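Local atomic coordinates of tRNA endonuclease VMS1 (Saccharomyces cerevisiae, PDB entry 5WHG), a protein that cleaves polypeptidyl-tRNAs downstream of ribosome-associated quality control, releasing incompletely synthesized polypeptides from stalled translation for degradation. Residues A[178-186]-A[337-345]. Sequence-based numbering, arbitrary orientation.
Sequences IYKSLFNKR and ERIKSFPFT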
loop_
_atom_site.group_PDB
_atom_site.type_symbol
_atom_site.label_atom_id
_atom_site.label_comp_id
_atom_site.label_asym_id
_atom_site.label_seq_id
_atom_site.Cartn_x
_atom_site.Cartn_y
_atom_site.Cartn_z
ATOM N N ILE A 178 1.982 -0.768 -14.538
ATOM C CA ILE A 178 2.001 -0.900 -13.082
ATOM C C ILE A 178 3.239 -0.177 -12.545
ATOM O O ILE A 178 4.298 -0.190 -13.181
ATOM C CB ILE A 178 1.991 -2.386 -12.661
ATOM C CG1 ILE A 178 1.946 -2.532 -11.140
ATOM C CG2 ILE A 178 3.226 -3.103 -13.178
ATOM C CD1 ILE A 178 1.755 -3.970 -10.688
ATOM N N TYR A 179 3.105 0.463 -11.378
ATOM C CA TYR A 179 4.196 1.275 -10.830
ATOM C C TYR A 179 5.364 0.411 -10.355
ATOM O O TYR A 179 5.173 -0.545 -9.592
ATOM C CB TYR A 179 3.707 2.131 -9.662
ATOM C CG TYR A 179 3.048 3.422 -10.047
ATOM C CD1 TYR A 179 3.792 4.479 -10.531
ATOM C CD2 TYR A 179 1.682 3.596 -9.908
ATOM C CE1 TYR A 179 3.197 5.680 -10.885
ATOM C CE2 TYR A 179 1.066 4.797 -10.266
ATOM C CZ TYR A 179 1.832 5.837 -10.756
ATOM O OH TYR A 179 1.237 7.039 -11.113
ATOM N N LYS A 180 6.582 0.779 -10.777
ATOM C CA LYS A 180 7.779 0.039 -10.370
ATOM C C LYS A 180 7.956 0.036 -8.857
ATOM O O LYS A 180 8.458 -0.945 -8.290
ATOM C CB LYS A 180 9.021 0.635 -11.034
ATOM C CG LYS A 180 9.185 0.286 -12.495
ATOM C CD LYS A 180 9.994 1.333 -13.253
ATOM C CE LYS A 180 11.466 1.307 -12.889
ATOM N NZ LYS A 180 12.263 2.135 -13.845
ATOM N N SER A 181 7.550 1.127 -8.195
ATOM C CA SER A 181 7.647 1.236 -6.746
ATOM C C SER A 181 6.961 0.089 -6.008
ATOM O O SER A 181 7.332 -0.216 -4.869
ATOM C CB SER A 181 7.046 2.563 -6.300
ATOM O OG SER A 181 7.812 3.626 -6.814
ATOM N N LEU A 182 5.957 -0.548 -6.624
ATOM C CA LEU A 182 5.223 -1.611 -5.937
ATOM C C LEU A 182 6.056 -2.868 -5.765
ATOM O O LEU A 182 5.760 -3.673 -4.876
ATOM C CB LEU A 182 3.948 -1.976 -6.696
ATOM C CG LEU A 182 2.651 -1.186 -6.528
ATOM C CD1 LEU A 182 1.521 -2.005 -7.123
ATOM C CD2 LEU A 182 2.374 -0.864 -5.062
ATOM N N PHE A 183 7.083 -3.050 -6.590
ATOM C CA PHE A 183 7.911 -4.241 -6.553
ATOM C C PHE A 183 9.078 -4.107 -5.582
ATOM O O PHE A 183 9.470 -3.018 -5.159
ATOM C CB PHE A 183 8.442 -4.571 -7.946
ATOM C CG PHE A 183 7.361 -4.853 -8.947
ATOM C CD1 PHE A 183 6.785 -6.104 -9.026
ATOM C CD2 PHE A 183 6.900 -3.858 -9.785
ATOM C CE1 PHE A 183 5.785 -6.362 -9.923
ATOM C CE2 PHE A 183 5.902 -4.117 -10.686
ATOM C CZ PHE A 183 5.347 -5.374 -10.758
ATOM N N ASN A 184 9.634 -5.256 -5.238
ATOM C CA ASN A 184 10.790 -5.349 -4.367
ATOM C C ASN A 184 12.036 -5.392 -5.242
ATOM O O ASN A 184 12.171 -6.279 -6.091
ATOM C CB ASN A 184 10.648 -6.591 -3.491
ATOM C CG ASN A 184 11.849 -6.834 -2.599
ATOM O OD1 ASN A 184 12.967 -6.392 -2.884
ATOM N ND2 ASN A 184 11.625 -7.568 -1.516
ATOM N N LYS A 185 12.944 -4.432 -5.038
ATOM C CA LYS A 185 14.103 -4.320 -5.920
ATOM C C LYS A 185 15.085 -5.470 -5.713
ATOM O O LYS A 185 15.712 -5.938 -6.670
ATOM C CB LYS A 185 14.803 -2.976 -5.711
ATOM C CG LYS A 185 14.042 -1.767 -6.229
ATOM C CD LYS A 185 14.134 -1.612 -7.742
ATOM C CE LYS A 185 13.353 -0.372 -8.194
ATOM N NZ LYS A 185 13.527 -0.009 -9.633
ATOM N N ARG A 186 15.244 -5.939 -4.480
ATOM C CA ARG A 186 16.211 -7.002 -4.220
ATOM C C ARG A 186 15.649 -8.394 -4.504
ATOM O O ARG A 186 16.235 -9.400 -4.065
ATOM C CB ARG A 186 16.734 -6.914 -2.778
ATOM C CG ARG A 186 18.211 -6.500 -2.674
ATOM C CD ARG A 186 18.553 -5.919 -1.304
ATOM N NE ARG A 186 18.283 -4.483 -1.221
ATOM C CZ ARG A 186 17.891 -3.849 -0.114
ATOM N NH1 ARG A 186 17.702 -4.530 1.010
ATOM N NH2 ARG A 186 17.674 -2.533 -0.137
ATOM N N GLU A 337 14.773 -0.677 2.648
ATOM C CA GLU A 337 14.327 -0.832 1.264
ATOM C C GLU A 337 12.827 -0.622 1.075
ATOM O O GLU A 337 12.408 -0.035 0.072
ATOM C CB GLU A 337 14.716 -2.216 0.754
ATOM C CG GLU A 337 14.138 -2.580 -0.620
ATOM C CD GLU A 337 14.863 -3.758 -1.276
ATOM O OE1 GLU A 337 14.999 -4.824 -0.627
ATOM O OE2 GLU A 337 15.312 -3.605 -2.439
ATOM N N ARG A 338 12.013 -1.091 2.030
ATOM C CA ARG A 338 10.562 -0.942 1.932
ATOM C C ARG A 338 10.115 0.517 1.908
ATOM O O ARG A 338 9.008 0.811 1.435
ATOM C CB ARG A 338 9.886 -1.649 3.102
ATOM C CG ARG A 338 10.131 -3.126 3.136
ATOM C CD ARG A 338 9.577 -3.715 4.413
ATOM N NE ARG A 338 10.168 -3.041 5.554
ATOM C CZ ARG A 338 9.617 -3.019 6.755
ATOM N NH1 ARG A 338 8.452 -3.630 6.941
ATOM N NH2 ARG A 338 10.208 -2.368 7.751
ATOM N N ILE A 339 10.936 1.429 2.415
ATOM C CA ILE A 339 10.546 2.828 2.523
ATOM C C ILE A 339 10.744 3.501 1.171
ATOM O O ILE A 339 11.850 3.519 0.629
ATOM C CB ILE A 339 11.343 3.533 3.627
ATOM C CG1 ILE A 339 11.004 2.903 4.977
ATOM C CG2 ILE A 339 11.039 4.994 3.620
ATOM C CD1 ILE A 339 11.644 3.552 6.147
ATOM N N LYS A 340 9.667 4.054 0.620
ATOM C CA LYS A 340 9.673 4.527 -0.755
ATOM C C LYS A 340 8.833 5.784 -0.892
ATOM O O LYS A 340 7.803 5.945 -0.230
ATOM C CB LYS A 340 9.133 3.460 -1.705
ATOM C CG LYS A 340 9.861 2.136 -1.627
ATOM C CD LYS A 340 9.099 1.111 -2.419
ATOM C CE LYS A 340 9.727 -0.243 -2.288
ATOM N NZ LYS A 340 9.088 -1.168 -3.246
ATOM N N SER A 341 9.268 6.665 -1.787
ATOM C CA SER A 341 8.423 7.770 -2.203
ATOM C C SER A 341 7.162 7.271 -2.900
ATOM O O SER A 341 7.097 6.152 -3.419
ATOM C CB SER A 341 9.176 8.688 -3.153
ATOM O OG SER A 341 10.112 9.444 -2.430
ATOM N N PHE A 342 6.155 8.127 -2.909
ATOM C CA PHE A 342 5.039 7.961 -3.828
ATOM C C PHE A 342 5.489 8.342 -5.236
ATOM O O PHE A 342 6.003 9.447 -5.435
ATOM C CB PHE A 342 3.858 8.838 -3.408
ATOM C CG PHE A 342 3.139 8.367 -2.172
ATOM C CD1 PHE A 342 2.072 7.487 -2.267
ATOM C CD2 PHE A 342 3.497 8.841 -0.919
ATOM C CE1 PHE A 342 1.370 7.078 -1.143
ATOM C CE2 PHE A 342 2.804 8.427 0.231
ATOM C CZ PHE A 342 1.739 7.553 0.114
ATOM N N PRO A 343 5.311 7.476 -6.233
ATOM C CA PRO A 343 5.765 7.815 -7.591
ATOM C C PRO A 343 4.863 8.809 -8.322
ATOM O O PRO A 343 4.813 8.820 -9.553
ATOM C CB PRO A 343 5.784 6.454 -8.295
ATOM C CG PRO A 343 4.734 5.677 -7.594
ATOM C CD PRO A 343 4.814 6.090 -6.146
ATOM N N PHE A 344 4.158 9.656 -7.586
ATOM C CA PHE A 344 3.299 10.662 -8.195
ATOM C C PHE A 344 3.031 11.731 -7.156
ATOM O O PHE A 344 3.050 11.453 -5.955
ATOM C CB PHE A 344 1.984 10.056 -8.680
ATOM C CG PHE A 344 1.445 9.040 -7.745
ATOM C CD1 PHE A 344 0.769 9.430 -6.600
ATOM C CD2 PHE A 344 1.663 7.690 -7.977
ATOM C CE1 PHE A 344 0.297 8.490 -5.708
ATOM C CE2 PHE A 344 1.192 6.742 -7.097
ATOM C CZ PHE A 344 0.506 7.140 -5.955
ATOM N N THR A 345 2.777 12.954 -7.615
ATOM C CA THR A 345 2.479 14.016 -6.664
ATOM C C THR A 345 1.184 13.718 -5.921
ATOM O O THR A 345 0.301 13.005 -6.410
ATOM C CB THR A 345 2.375 15.368 -7.352
ATOM O OG1 THR A 345 1.265 15.342 -8.254
ATOM C CG2 THR A 345 3.652 15.665 -8.107
#
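Lys340 reaches from the edge strand 339-340 to two backbone carbonyls of the turn after strand 176-179, a worked example of how one ammonium group can tie a loop to a sheet. Its CB is directed at that turn and CG lies anti to the carbonyl carbon (chi1 -56°); beyond CG the chain runs extended. Lys340 CD is the first atom to arrive, 3.3 Å from Ser181 O, and CE lies farther from both oxygens than NZ does, closer to Ser181 O than to Phe183 O. At the tip, Lys340 NZ donates to Ser181 O at 2.6 Å and to Phe183 O at 2.7 Å. It meets the first carbonyl moderately tilted from its plane and the second from above the plane. Asn312 OD1 accepts a further hydrogen bond from NZ, so three oxygens grip the ammonium.

On one flank of this lysine the contact is apolar. Pro343 CG sits over a face of the Tyr179 ring, 3.3 Å from Tyr179 CD1, with CB beside it; the proline also touches Ser181 OG. Phe344 meets the phenol end of Tyr179 obliquely, the two ring planes 53° apart, while the phenol OH is hydrogen-bonded to Glu360 of helix 351-362.

The other flank is ionic. Glu337 and Arg186 reach toward each other from their two backbones and stack carboxylate on guanidinium, the planes 13° apart. Glu337 OE1 stands over the guanidinium centre, 3.2 Å from Arg186 NH1, in a salt bridge without a directed N-H; OE2 takes a weak bond from Arg186 N, which also makes a weak one to Asn184 OD1.

The contact thus joins the small antiparallel sheet to the edge of the mixed sheet in the VLRF1 region. Its main hydrogen-bonding anchor is the lysine, whose positive charge would be favoured by three oxygen acceptors, whereas the Arg186–Glu337 pair, with its arginine exposed, contributes mainly electrostatic attraction.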